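Local coordinates for protein DNA-binding response regulator, merR family (Colwellia psychrerythraea, PDB 3CNB) that probably binds DNA as a response regulator, this chain being its signal receiver domain, which is expected to be controlled by phosphorylation, at residues A[22-27]-A[118-123]; A[12-17]-A[44-49]; A[97-102]-A[108-113]. All coordinates share one frame; numbering follows the deposited sequence.

Contact 1 (A[22-27]-A[118-123])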
loop_
_atom_site.group_PDB
_atom_site.type_symbol
_atom_site.label_atom_id
_atom_site.label_comp_id
_atom_site.label_asym_id
_atom_site.label_seq_id
_atom_site.Cartn_x
_atom_site.Cartn_y
_atom_site.Cartn_z
ATOM N N ASP A 22 3.154 -11.909 4.276
ATOM C CA ASP A 22 3.139 -12.316 5.687
ATOM C C ASP A 22 4.266 -11.616 6.443
ATOM O O ASP A 22 4.131 -11.327 7.631
ATOM C CB ASP A 22 3.298 -13.840 5.844
ATOM C CG ASP A 22 2.084 -14.642 5.326
ATOM O OD1 ASP A 22 1.075 -14.048 4.878
ATOM O OD2 ASP A 22 2.165 -15.892 5.358
ATOM N N MET A 23 5.375 -11.366 5.747
ATOM C CA MET A 23 6.532 -10.679 6.333
ATOM C C MET A 23 6.244 -9.195 6.542
ATOM O O MET A 23 6.476 -8.659 7.636
ATOM C CB MET A 23 7.794 -10.877 5.480
ATOM C CG MET A 23 8.879 -9.805 5.706
ATOM S SD MET A 23 10.423 -10.076 4.839
ATOM C CE MET A 23 10.710 -11.794 5.350
ATOM N N LEU A 24 5.728 -8.543 5.499
ATOM C CA LEU A 24 5.260 -7.159 5.606
ATOM C C LEU A 24 4.201 -7.000 6.690
ATOM O O LEU A 24 4.200 -6.018 7.429
ATOM C CB LEU A 24 4.729 -6.669 4.252
ATOM C CG LEU A 24 4.304 -5.200 4.136
ATOM C CD1 LEU A 24 5.439 -4.255 4.515
ATOM C CD2 LEU A 24 3.825 -4.906 2.742
ATOM N N THR A 25 3.300 -7.977 6.800
ATOM C CA THR A 25 2.234 -7.934 7.810
ATOM C C THR A 25 2.838 -8.015 9.197
ATOM O O THR A 25 2.460 -7.243 10.078
ATOM C CB THR A 25 1.192 -9.102 7.635
ATOM O OG1 THR A 25 0.557 -8.977 6.356
ATOM C CG2 THR A 25 0.126 -9.051 8.712
ATOM N N GLN A 26 3.786 -8.936 9.374
ATOM C CA GLN A 26 4.436 -9.139 10.671
ATOM C C GLN A 26 5.245 -7.921 11.090
ATOM O O GLN A 26 5.183 -7.496 12.239
ATOM C CB GLN A 26 5.359 -10.351 10.609
ATOM C CG GLN A 26 5.903 -10.789 11.956
ATOM C CD GLN A 26 4.824 -11.122 12.934
ATOM O OE1 GLN A 26 4.052 -12.050 12.729
ATOM N NE2 GLN A 26 4.762 -10.366 14.018
ATOM N N PHE A 27 6.021 -7.395 10.154
ATOM C CA PHE A 27 6.728 -6.129 10.345
ATOM C C PHE A 27 5.809 -4.979 10.787
ATOM O O PHE A 27 6.132 -4.218 11.719
ATOM C CB PHE A 27 7.456 -5.733 9.059
ATOM C CG PHE A 27 8.252 -4.459 9.189
ATOM C CD1 PHE A 27 9.502 -4.470 9.822
ATOM C CD2 PHE A 27 7.748 -3.258 8.706
ATOM C CE1 PHE A 27 10.237 -3.303 9.957
ATOM C CE2 PHE A 27 8.483 -2.087 8.824
ATOM C CZ PHE A 27 9.737 -2.117 9.451
ATOM N N THR A 118 14.209 -0.261 6.892
ATOM C CA THR A 118 14.597 0.937 7.676
ATOM C C THR A 118 13.905 2.216 7.168
ATOM O O THR A 118 13.303 2.987 7.934
ATOM C CB THR A 118 16.123 1.128 7.629
ATOM O OG1 THR A 118 16.739 -0.007 8.238
ATOM C CG2 THR A 118 16.577 2.399 8.369
ATOM N N LEU A 119 13.993 2.440 5.869
ATOM C CA LEU A 119 13.282 3.564 5.269
ATOM C C LEU A 119 11.747 3.482 5.444
ATOM O O LEU A 119 11.100 4.473 5.783
ATOM C CB LEU A 119 13.674 3.665 3.808
ATOM C CG LEU A 119 13.027 4.766 2.951
ATOM C CD1 LEU A 119 13.227 6.183 3.535
ATOM C CD2 LEU A 119 13.557 4.667 1.528
ATOM N N LEU A 120 11.177 2.296 5.243
ATOM C CA LEU A 120 9.743 2.100 5.438
ATOM C C LEU A 120 9.270 2.390 6.849
ATOM O O LEU A 120 8.249 3.045 7.029
ATOM C CB LEU A 120 9.318 0.686 5.022
ATOM C CG LEU A 120 7.835 0.371 5.316
ATOM C CD1 LEU A 120 6.906 1.125 4.314
ATOM C CD2 LEU A 120 7.530 -1.134 5.347
ATOM N N GLU A 121 10.017 1.915 7.841
ATOM C CA GLU A 121 9.717 2.179 9.254
ATOM C C GLU A 121 9.545 3.685 9.530
ATOM O O GLU A 121 8.547 4.089 10.111
ATOM C CB GLU A 121 10.807 1.575 10.143
ATOM C CG GLU A 121 10.470 1.523 11.643
ATOM C CD GLU A 121 11.072 2.665 12.458
ATOM O OE1 GLU A 121 10.958 2.623 13.704
ATOM O OE2 GLU A 121 11.670 3.601 11.874
ATOM N N LYS A 122 10.509 4.493 9.084
ATOM C CA LYS A 122 10.484 5.958 9.241
ATOM C C LYS A 122 9.325 6.571 8.473
ATOM O O LYS A 122 8.585 7.396 9.013
ATOM C CB LYS A 122 11.772 6.545 8.664
ATOM C CG LYS A 122 12.010 8.018 8.964
ATOM C CD LYS A 122 13.118 8.142 9.980
ATOM C CE LYS A 122 13.646 9.545 10.084
ATOM N NZ LYS A 122 14.948 9.495 10.785
ATOM N N THR A 123 9.196 6.158 7.207
ATOM C CA THR A 123 8.235 6.713 6.252
ATOM C C THR A 123 6.805 6.525 6.705
ATOM O O THR A 123 6.084 7.502 6.852
ATOM C CB THR A 123 8.425 6.112 4.846
ATOM O OG1 THR A 123 9.761 6.363 4.407
ATOM C CG2 THR A 123 7.468 6.733 3.845
#
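L120 sets one methyl, CD2, against both L24 and F27, and the apolar packing between helices 18-31 and 117-129 in these segments centres on it. From L24 comes the methyl CD1, 3.8 Å from L120 CD2, with the two leucine side chains crossing at about a right angle. F27 reaches the same methyl with its ring: CE2 lies 3.7 Å from L120 CD2, and the two side chains run past each other in opposite directions, the methyl meeting the ring obliquely. F27 gets there because its CG stands anti to the backbone N (chi1 -178°), which carries the ring out across the gap toward the partner helix.

The edge of the ring is met as well: E121 CB comes in near its plane, 3.9 Å from F27 CZ, while the rest of the glutamate turns away. F117 adds an edge-to-face partner for the F27 ring.

In the CheY-like receiver fold these two helices, the first and the last, lie together on one face of the parallel sheet. Their local axes pass 12.6 Å apart at 48°, a separation that L24, F27 and L120 span with their side chains. Beneath them L24 and L120 both rest on M59 of strand 57-61, and L120 also touches F111 of strand 109-112.

No hydrogen bond joins the two segments. Within helix 117-129, L119 O accepts two, from T123 N in the ordinary helical pattern and from T123 OG1 at 2.7 Å. That hydroxyl sits well above the carbonyl plane.

Contact 2 (A[12-17]-A[44-49])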
loop_
_atom_site.group_PDB
_atom_site.type_symbol
_atom_site.label_atom_id
_atom_site.label_comp_id
_atom_site.label_asym_id
_atom_site.label_seq_id
_atom_site.Cartn_x
_atom_site.Cartn_y
_atom_site.Cartn_z
ATOM N N LEU A 12 -4.397 -1.992 4.856
ATOM C CA LEU A 12 -4.660 -3.022 3.850
ATOM C C LEU A 12 -3.442 -3.222 2.948
ATOM O O LEU A 12 -2.959 -2.277 2.303
ATOM C CB LEU A 12 -5.888 -2.632 2.986
ATOM C CG LEU A 12 -6.776 -3.590 2.169
ATOM C CD1 LEU A 12 -6.966 -3.038 0.753
ATOM C CD2 LEU A 12 -6.318 -5.045 2.126
ATOM N N ILE A 13 -2.982 -4.463 2.868
ATOM C CA ILE A 13 -1.856 -4.833 2.026
ATOM C C ILE A 13 -2.363 -5.557 0.795
ATOM O O ILE A 13 -2.999 -6.603 0.912
ATOM C CB ILE A 13 -0.829 -5.747 2.785
ATOM C CG1 ILE A 13 -0.174 -4.989 3.936
ATOM C CG2 ILE A 13 0.256 -6.314 1.836
ATOM C CD1 ILE A 13 0.343 -5.918 5.010
ATOM N N ILE A 14 -2.079 -5.009 -0.363
ATOM C CA ILE A 14 -2.386 -5.613 -1.624
ATOM C C ILE A 14 -1.158 -6.225 -2.259
ATOM O O ILE A 14 -0.323 -5.541 -2.750
ATOM C CB ILE A 14 -3.008 -4.611 -2.551
ATOM C CG1 ILE A 14 -4.343 -4.137 -2.011
ATOM C CG2 ILE A 14 -3.160 -5.169 -3.880
ATOM C CD1 ILE A 14 -4.812 -2.881 -2.508
ATOM N N GLU A 15 -1.086 -7.540 -2.258
ATOM C CA GLU A 15 0.123 -8.270 -2.579
ATOM C C GLU A 15 -0.099 -9.768 -2.854
ATOM O O GLU A 15 -0.529 -10.463 -2.002
ATOM C CB GLU A 15 1.091 -8.096 -1.427
ATOM C CG GLU A 15 2.369 -8.848 -1.498
ATOM C CD GLU A 15 3.213 -8.445 -2.640
ATOM O OE1 GLU A 15 3.390 -9.245 -3.522
ATOM O OE2 GLU A 15 3.672 -7.341 -2.687
ATOM N N ASP A 16 0.237 -10.264 -4.030
ATOM C CA ASP A 16 0.040 -11.678 -4.317
ATOM C C ASP A 16 1.117 -12.634 -3.886
ATOM O O ASP A 16 0.893 -13.804 -3.859
ATOM C CB ASP A 16 -0.468 -11.992 -5.731
ATOM C CG ASP A 16 0.370 -11.398 -6.800
ATOM O OD1 ASP A 16 1.362 -10.792 -6.447
ATOM O OD2 ASP A 16 0.066 -11.515 -7.968
ATOM N N ASP A 17 2.280 -12.115 -3.528
ATOM C CA ASP A 17 3.359 -12.925 -2.963
ATOM C C ASP A 17 3.045 -13.186 -1.493
ATOM O O ASP A 17 3.147 -12.287 -0.663
ATOM C CB ASP A 17 4.698 -12.203 -3.136
ATOM C CG ASP A 17 5.908 -13.054 -2.757
ATOM O OD1 ASP A 17 5.796 -14.036 -1.995
ATOM O OD2 ASP A 17 7.009 -12.702 -3.225
ATOM N N PHE A 44 -9.680 -9.142 -6.750
ATOM C CA PHE A 44 -11.072 -9.012 -6.301
ATOM C C PHE A 44 -11.102 -8.651 -4.831
ATOM O O PHE A 44 -11.837 -7.740 -4.406
ATOM C CB PHE A 44 -11.893 -10.305 -6.514
ATOM C CG PHE A 44 -13.287 -10.220 -5.955
ATOM C CD1 PHE A 44 -14.341 -9.762 -6.747
ATOM C CD2 PHE A 44 -13.551 -10.572 -4.621
ATOM C CE1 PHE A 44 -15.641 -9.668 -6.227
ATOM C CE2 PHE A 44 -14.821 -10.471 -4.084
ATOM C CZ PHE A 44 -15.890 -10.022 -4.891
ATOM N N ASP A 45 -10.311 -9.399 -4.067
ATOM C CA ASP A 45 -10.165 -9.179 -2.644
ATOM C C ASP A 45 -9.652 -7.768 -2.376
ATOM O O ASP A 45 -10.124 -7.116 -1.443
ATOM C CB ASP A 45 -9.265 -10.245 -2.023
ATOM C CG ASP A 45 -9.955 -11.620 -1.921
ATOM O OD1 ASP A 45 -11.181 -11.707 -2.115
ATOM O OD2 ASP A 45 -9.266 -12.626 -1.634
ATOM N N ALA A 46 -8.741 -7.281 -3.223
ATOM C CA ALA A 46 -8.283 -5.875 -3.139
ATOM C C ALA A 46 -9.443 -4.891 -3.288
ATOM O O ALA A 46 -9.610 -4.001 -2.443
ATOM C CB ALA A 46 -7.199 -5.603 -4.157
ATOM N N GLY A 47 -10.279 -5.089 -4.319
ATOM C CA GLY A 47 -11.464 -4.243 -4.534
ATOM C C GLY A 47 -12.430 -4.287 -3.369
ATOM O O GLY A 47 -12.956 -3.262 -2.929
ATOM N N ASP A 48 -12.609 -5.495 -2.852
ATOM C CA ASP A 48 -13.607 -5.795 -1.847
ATOM C C ASP A 48 -13.170 -5.259 -0.489
ATOM O O ASP A 48 -13.924 -4.521 0.163
ATOM C CB ASP A 48 -13.841 -7.318 -1.817
ATOM C CG ASP A 48 -14.867 -7.738 -0.789
ATOM O OD1 ASP A 48 -15.814 -6.977 -0.519
ATOM O OD2 ASP A 48 -14.716 -8.845 -0.237
ATOM N N LEU A 49 -11.936 -5.597 -0.098
ATOM C CA LEU A 49 -11.372 -5.202 1.194
ATOM C C LEU A 49 -11.122 -3.695 1.325
ATOM O O LEU A 49 -11.201 -3.157 2.421
ATOM C CB LEU A 49 -10.119 -6.005 1.489
ATOM C CG LEU A 49 -10.318 -7.315 2.280
ATOM C CD1 LEU A 49 -11.441 -8.165 1.758
ATOM C CD2 LEU A 49 -9.031 -8.137 2.334
#
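L12 reaches across to L49, and its side chain can be followed outward atom by atom. CB leaves the strand toward the helix. CG, placed anti to the backbone N (chi1 -158°), comes within 4.2 Å of L49 CB. There the chain forks. CD2 does most of the touching, 4.0 Å from L49 CB and 4.1 Å from L49 CD2, and the two leucines cross at about a right angle. The other branch, CD1, turns toward the backbone of the helix and ends 4.3 Å from A46 O, a loose approach to a carbonyl.

Two residues along the strand, I14 closes round a single methyl. A46 CB has I14 CG1 at 3.9 Å and I14 CD1 at 4.0 Å, with CG2 hardly farther off, so both arms of the isoleucine embrace it. The small alanine lets the backbones come close here, the two CA atoms being 6.1 Å apart.

Past I14 the chain leaves the strand and its chemistry turns acidic. E15 OE1 accepts from D17 N over 3.1 Å (159°) on its anti lone pair. E15 OE2 makes a salt bridge with K113, and D16 OD2 accepts from V65 N. D61, the predicted phosphorylation site, lies close by, consistent with the acidic pocket of receiver domains.

The strand runs roughly antiparallel to helix 43-52. Within the sheet, strand 10-14 is hydrogen-bonded to strand 36-40 on one edge and strand 57-61 on the other. L12 and A46 both touch A40, while I13, alternating to the opposite side, packs on L24 and T25 of helix 18-31, leaving the strand sandwiched between helices.

Contact 3 (A[97-102]-A[108-113])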
loop_
_atom_site.group_PDB
_atom_site.type_symbol
_atom_site.label_atom_id
_atom_site.label_comp_id
_atom_site.label_asym_id
_atom_site.label_seq_id
_atom_site.Cartn_x
_atom_site.Cartn_y
_atom_site.Cartn_z
ATOM N N ASP A 97 10.112 6.467 -14.540
ATOM C CA ASP A 97 8.800 6.628 -15.149
ATOM C C ASP A 97 7.684 6.011 -14.278
ATOM O O ASP A 97 6.670 6.649 -14.052
ATOM C CB ASP A 97 8.779 6.037 -16.558
ATOM C CG ASP A 97 7.599 6.546 -17.389
ATOM O OD1 ASP A 97 7.614 7.746 -17.774
ATOM O OD2 ASP A 97 6.664 5.750 -17.662
ATOM N N ASN A 98 7.883 4.794 -13.774
ATOM C CA ASN A 98 6.904 4.151 -12.878
ATOM C C ASN A 98 6.685 4.855 -11.536
ATOM O O ASN A 98 5.551 4.988 -11.066
ATOM C CB ASN A 98 7.278 2.690 -12.634
ATOM C CG ASN A 98 6.959 1.785 -13.828
ATOM O OD1 ASN A 98 6.245 2.171 -14.761
ATOM N ND2 ASN A 98 7.488 0.567 -13.793
ATOM N N VAL A 99 7.775 5.296 -10.918
ATOM C CA VAL A 99 7.716 6.150 -9.727
ATOM C C VAL A 99 6.994 7.476 -10.011
ATOM O O VAL A 99 6.076 7.846 -9.292
ATOM C CB VAL A 99 9.132 6.435 -9.139
ATOM C CG1 VAL A 99 9.061 7.458 -7.990
ATOM C CG2 VAL A 99 9.750 5.157 -8.623
ATOM N N SER A 100 7.402 8.174 -11.061
ATOM C CA SER A 100 6.782 9.451 -11.405
ATOM C C SER A 100 5.285 9.284 -11.670
ATOM O O SER A 100 4.497 10.125 -11.274
ATOM C CB SER A 100 7.463 10.077 -12.621
ATOM O OG SER A 100 8.777 10.525 -12.301
ATOM N N ARG A 101 4.915 8.200 -12.348
ATOM C CA ARG A 101 3.508 7.901 -12.661
ATOM C C ARG A 101 2.711 7.582 -11.420
ATOM O O ARG A 101 1.637 8.139 -11.207
ATOM C CB ARG A 101 3.420 6.691 -13.582
ATOM C CG ARG A 101 3.569 6.994 -15.028
ATOM C CD ARG A 101 3.226 5.746 -15.819
ATOM N NE ARG A 101 1.792 5.498 -15.854
ATOM C CZ ARG A 101 1.244 4.302 -16.035
ATOM N NH1 ARG A 101 2.013 3.225 -16.184
ATOM N NH2 ARG A 101 -0.077 4.186 -16.064
ATOM N N ILE A 102 3.216 6.661 -10.601
ATOM C CA ILE A 102 2.476 6.295 -9.410
ATOM C C ILE A 102 2.295 7.475 -8.430
ATOM O O ILE A 102 1.199 7.682 -7.864
ATOM C CB ILE A 102 3.009 4.992 -8.743
ATOM C CG1 ILE A 102 1.900 4.324 -7.916
ATOM C CG2 ILE A 102 4.280 5.243 -7.890
ATOM C CD1 ILE A 102 0.706 3.809 -8.730
ATOM N N GLU A 108 2.070 8.279 -2.072
ATOM C CA GLU A 108 3.024 9.171 -1.362
ATOM C C GLU A 108 4.426 8.976 -1.893
ATOM O O GLU A 108 5.242 9.909 -1.950
ATOM C CB GLU A 108 3.041 8.901 0.154
ATOM C CG GLU A 108 1.735 9.132 0.850
ATOM C CD GLU A 108 1.202 10.517 0.652
ATOM O OE1 GLU A 108 2.005 11.484 0.647
ATOM O OE2 GLU A 108 -0.030 10.637 0.510
ATOM N N THR A 109 4.695 7.733 -2.265
ATOM C CA THR A 109 6.011 7.297 -2.655
ATOM C C THR A 109 5.932 5.872 -3.176
ATOM O O THR A 109 4.876 5.235 -3.130
ATOM C CB THR A 109 7.004 7.390 -1.463
ATOM O OG1 THR A 109 8.334 7.154 -1.939
ATOM C CG2 THR A 109 6.626 6.418 -0.332
ATOM N N CYS A 110 7.056 5.384 -3.682
ATOM C CA CYS A 110 7.117 4.058 -4.220
ATOM C C CYS A 110 8.408 3.381 -3.763
ATOM O O CYS A 110 9.486 3.939 -3.903
ATOM C CB CYS A 110 6.995 4.100 -5.743
ATOM S SG CYS A 110 7.009 2.488 -6.551
ATOM N N PHE A 111 8.269 2.187 -3.196
ATOM C CA PHE A 111 9.389 1.402 -2.725
ATOM C C PHE A 111 9.774 0.347 -3.742
ATOM O O PHE A 111 8.912 -0.353 -4.265
ATOM C CB PHE A 111 9.026 0.714 -1.409
ATOM C CG PHE A 111 9.120 1.610 -0.210
ATOM C CD1 PHE A 111 10.253 1.580 0.593
ATOM C CD2 PHE A 111 8.084 2.487 0.116
ATOM C CE1 PHE A 111 10.359 2.406 1.707
ATOM C CE2 PHE A 111 8.167 3.304 1.219
ATOM C CZ PHE A 111 9.321 3.271 2.019
ATOM N N GLY A 112 11.071 0.243 -4.027
ATOM C CA GLY A 112 11.599 -0.839 -4.850
ATOM C C GLY A 112 11.743 -2.111 -4.049
ATOM O O GLY A 112 11.745 -2.065 -2.823
ATOM N N LYS A 113 11.846 -3.245 -4.733
ATOM C CA LYS A 113 12.093 -4.530 -4.070
ATOM C C LYS A 113 13.519 -4.997 -4.376
ATOM O O LYS A 113 13.977 -4.813 -5.493
ATOM C CB LYS A 113 11.031 -5.573 -4.445
ATOM C CG LYS A 113 9.657 -5.256 -3.839
ATOM C CD LYS A 113 8.639 -6.326 -4.124
ATOM C CE LYS A 113 7.241 -5.793 -3.917
ATOM N NZ LYS A 113 6.232 -6.685 -4.561
#
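C110 pushes its CB against the gamma methyl of I102, with CG2 of I102 and CB of C110 just 3.6 Å apart. V99 supplies a second methyl to the same carbon, its CG2 being 4.1 Å from C110 CB. The sulfur also grazes the isoleucine, SG of C110 lying 4.1 Å from I102 CG2. For I102, CG2 falls between the backbone N and the carbonyl carbon while CG1 stands anti to the N (chi1 -155°). That rotation turns the short methyl to the cysteine; I102 also packs on F70 and C73 of helix 69-77. V99 and C110 share a further neighbour, L94.

The next residue, F111, points to the other face of the sheet, where L119 and T123 of helix 117-129 meet it. K113, just after the strand, also makes a salt bridge with D61.

Strand 86-91, helix 96-104 and strand 109-112 form a beta-alpha-beta crossover, the last such unit of this CheY-like receiver domain, with the helix packed through these residues onto an edge strand of the sheet.

How the contacts relate
All three contacts are apolar, without a hydrogen bond between their segments, yet they differ in depth. Contacts 2 and 3 seat a helix on a sheet strand and are buried; contact 1 joins two helices and is only partly so. Contact 1 belongs to one face of the sheet, contacts 2 and 3 to the other, and their centres lie about 17 to 19 Å apart. Strands 10-14 and 109-112 serve both faces, giving alternate side chains to the helices of contact 1. Contacts 2 and 3 also meet through a polar link near the predicted phosphorylation site, where a salt bridge joins their segments.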